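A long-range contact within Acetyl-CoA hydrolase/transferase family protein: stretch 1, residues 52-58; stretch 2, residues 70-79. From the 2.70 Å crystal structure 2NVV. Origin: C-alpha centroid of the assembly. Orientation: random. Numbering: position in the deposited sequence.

Stretch 1, residues 52-58: PFKIGMF
Stretch 2 70-79: VLAQADAVKF

Two stretches of one chain pair as parallel strands, with a helix end leading into the second; together they bury 606 Å². Stretch 1 is extended throughout (phi/psi Lys-54 -147/140, Ile-55 -117/155, Gly-56 -86/144, Met-57 -126/123), its strand running from Ile-55 to Phe-58. Stretch 2 opens as the last part of a helix (Val-70 -60/-41, Gln-73 -64/-29). Leu-71 points toward stretch 1, with chi1 -107° and chi2 12°, both between wells; its CD2 lies 3.8 Å from CE of Met-57, an apolar contact. A Schellman motif ends the helix: Asp-75 takes positive phi (54/50), and Asp-75 N bonds Ala-72 O at 2.9 Å while Ala-76 N bonds Leu-71 O at 3.2 Å. Asp-75 (chi1 t) brings its carboxylate nearer to stretch 1, where OD1 makes a long salt bridge of 3.9 Å to NZ of Lys-54 (m, t, t, t), opposite charges attracting at long range.

Ala-76 (-122/28) brings the backbones closest, its CA 3.9 Å from CA of Lys-54. Two CA-H...O contacts run in opposite senses here: Ala-76 CA to Phe-53 O at 3.4 Å, and Lys-54 CA to Ala-76 O at 3.3 Å. The same carbonyl accepts the first strand hydrogen bond, Ile-55 N to Ala-76 O, 3.0 Å and 164°. Val-77 (-105/105, chi1 t) is bridged to Ile-55 (p, t), CA to CA 5.5 Å, and both side chains lie on the same sheet face. Ile-55 bonds the residues flanking Val-77, as a parallel bridge requires: Lys-78 N donates to Ile-55 O at 3.0 Å and 158°. Val-77 CG2 also lies 4.0 Å from SE of Met-57, a selenomethionine (m, t, p).

At Lys-78 (-78/-39) the chain turns a corner. Its CB points toward stretch 1, 3.7 Å from CB of Lys-54, but the side chain (p, t, m, t) leads away, and NZ is hydrogen-bonded elsewhere in the structure. Phe-79 returns to extended geometry (-160/151), and its O accepts from Met-57 N at 2.9 Å and 147°. With chi1 80° (p) and chi2 70°, its ring lies over Gly-56: Gly-56 CA is 3.6 Å from the ring centroid, 17° off the normal, a CH-pi contact. An ideal CB on Gly-56 would fall 2.3 Å from Phe-79 CE2, a clash, so the bare glycine makes this approach possible. The slightly positive edge hydrogens of Phe-79 meet the pi cloud of Phe-58 (chi1 m, chi2 111°), planes at 67°, centroids 5.2 Å apart.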

# COMPACT_ATOMS: atom_id res chain seq x y z
N PRO A 52 -15.83 31.93 18.81
CA PRO A 52 -15.03 30.86 18.22
C PRO A 52 -14.89 31.04 16.72
O PRO A 52 -15.79 31.58 16.06
CB PRO A 52 -15.83 29.62 18.57
CG PRO A 52 -17.23 30.11 18.44
CD PRO A 52 -17.17 31.43 19.19
N PHE A 53 -13.77 30.60 16.17
CA PHE A 53 -13.56 30.70 14.73
C PHE A 53 -12.44 29.79 14.23
O PHE A 53 -11.25 30.10 14.34
CB PHE A 53 -13.29 32.14 14.31
CG PHE A 53 -13.52 32.39 12.85
CD1 PHE A 53 -12.78 31.70 11.89
CD2 PHE A 53 -14.50 33.29 12.43
CE1 PHE A 53 -13.01 31.90 10.53
CE2 PHE A 53 -14.74 33.49 11.07
CZ PHE A 53 -14.00 32.79 10.12
N LYS A 54 -12.85 28.65 13.69
CA LYS A 54 -11.93 27.66 13.13
C LYS A 54 -12.60 26.99 11.95
O LYS A 54 -13.80 26.69 11.98
CB LYS A 54 -11.56 26.62 14.19
CG LYS A 54 -10.87 27.18 15.41
CD LYS A 54 -10.28 26.07 16.22
CE LYS A 54 -9.70 26.56 17.53
NZ LYS A 54 -9.00 25.42 18.19
N ILE A 55 -11.83 26.76 10.90
CA ILE A 55 -12.34 26.13 9.69
C ILE A 55 -11.66 24.80 9.43
O ILE A 55 -10.53 24.57 9.88
CB ILE A 55 -12.09 27.02 8.46
CG1 ILE A 55 -10.59 27.30 8.33
CG2 ILE A 55 -12.89 28.33 8.57
CD1 ILE A 55 -10.17 28.02 7.05
N GLY A 56 -12.35 23.93 8.70
CA GLY A 56 -11.78 22.64 8.36
C GLY A 56 -10.99 22.92 7.10
O GLY A 56 -11.43 23.71 6.29
N MSE A 57 -9.85 22.27 6.93
CA MSE A 57 -9.03 22.52 5.75
C MSE A 57 -8.66 21.30 4.93
O MSE A 57 -8.06 20.36 5.44
CB MSE A 57 -7.74 23.23 6.18
CG MSE A 57 -7.96 24.55 6.88
SE MSE A 57 -6.31 25.30 7.57
CE MSE A 57 -5.40 25.59 5.88
N PHE A 58 -9.01 21.33 3.66
CA PHE A 58 -8.68 20.26 2.72
C PHE A 58 -7.79 20.93 1.67
O PHE A 58 -8.20 21.94 1.07
CB PHE A 58 -9.93 19.74 1.98
CG PHE A 58 -10.98 19.11 2.86
CD1 PHE A 58 -12.22 19.73 3.04
CD2 PHE A 58 -10.76 17.86 3.45
CE1 PHE A 58 -13.22 19.12 3.80
CE2 PHE A 58 -11.76 17.24 4.21
CZ PHE A 58 -13.00 17.88 4.38
N VAL A 70 -0.21 31.54 8.34
CA VAL A 70 -1.07 32.58 8.86
C VAL A 70 -2.30 32.00 9.59
O VAL A 70 -2.70 32.49 10.65
CB VAL A 70 -1.51 33.55 7.72
CG1 VAL A 70 -2.44 32.84 6.75
CG2 VAL A 70 -2.18 34.76 8.32
N LEU A 71 -2.88 30.95 9.02
CA LEU A 71 -4.06 30.32 9.61
C LEU A 71 -3.74 29.65 10.93
O LEU A 71 -4.54 29.66 11.87
CB LEU A 71 -4.66 29.31 8.62
CG LEU A 71 -5.97 29.66 7.89
CD1 LEU A 71 -6.33 31.14 8.06
CD2 LEU A 71 -5.85 29.29 6.41
N ALA A 72 -2.55 29.07 11.02
CA ALA A 72 -2.10 28.40 12.23
C ALA A 72 -1.79 29.42 13.31
O ALA A 72 -2.12 29.22 14.47
CB ALA A 72 -0.87 27.55 11.94
N GLN A 73 -1.12 30.52 12.94
CA GLN A 73 -0.78 31.57 13.90
C GLN A 73 -2.07 32.17 14.43
O GLN A 73 -2.12 32.67 15.56
CB GLN A 73 0.06 32.66 13.24
CG GLN A 73 1.38 32.21 12.67
CD GLN A 73 2.21 33.36 12.10
OE1 GLN A 73 1.71 34.21 11.35
NE2 GLN A 73 3.50 33.38 12.45
N ALA A 74 -3.11 32.14 13.61
CA ALA A 74 -4.43 32.66 13.97
C ALA A 74 -5.20 31.66 14.82
O ALA A 74 -6.27 31.97 15.35
CB ALA A 74 -5.23 32.98 12.72
N ASP A 75 -4.65 30.46 14.96
CA ASP A 75 -5.30 29.40 15.74
C ASP A 75 -6.73 29.21 15.24
O ASP A 75 -7.68 29.19 16.01
CB ASP A 75 -5.28 29.78 17.23
CG ASP A 75 -5.76 28.63 18.13
OD1 ASP A 75 -5.65 27.45 17.73
OD2 ASP A 75 -6.24 28.91 19.25
N ALA A 76 -6.87 29.07 13.92
CA ALA A 76 -8.19 28.91 13.30
C ALA A 76 -8.28 27.62 12.52
O ALA A 76 -9.04 27.53 11.56
CB ALA A 76 -8.48 30.11 12.38
N VAL A 77 -7.50 26.63 12.92
CA VAL A 77 -7.51 25.35 12.22
C VAL A 77 -8.26 24.30 13.03
O VAL A 77 -7.73 23.80 14.02
CB VAL A 77 -6.06 24.82 12.02
CG1 VAL A 77 -6.08 23.54 11.21
CG2 VAL A 77 -5.20 25.87 11.35
N LYS A 78 -9.49 23.96 12.62
CA LYS A 78 -10.23 22.95 13.38
C LYS A 78 -9.69 21.57 13.01
O LYS A 78 -9.57 20.69 13.87
CB LYS A 78 -11.74 23.04 13.12
CG LYS A 78 -12.24 22.39 11.85
CD LYS A 78 -13.79 22.30 11.85
CE LYS A 78 -14.30 21.55 13.07
NZ LYS A 78 -15.78 21.31 13.04
N PHE A 79 -9.36 21.37 11.74
CA PHE A 79 -8.78 20.12 11.29
C PHE A 79 -8.08 20.36 9.97
O PHE A 79 -8.47 21.23 9.20
CB PHE A 79 -9.84 19.00 11.20
CG PHE A 79 -10.68 19.03 9.95
CD1 PHE A 79 -10.13 18.73 8.70
CD2 PHE A 79 -12.04 19.34 10.03
CE1 PHE A 79 -10.91 18.72 7.55
CE2 PHE A 79 -12.84 19.33 8.88
CZ PHE A 79 -12.27 19.02 7.63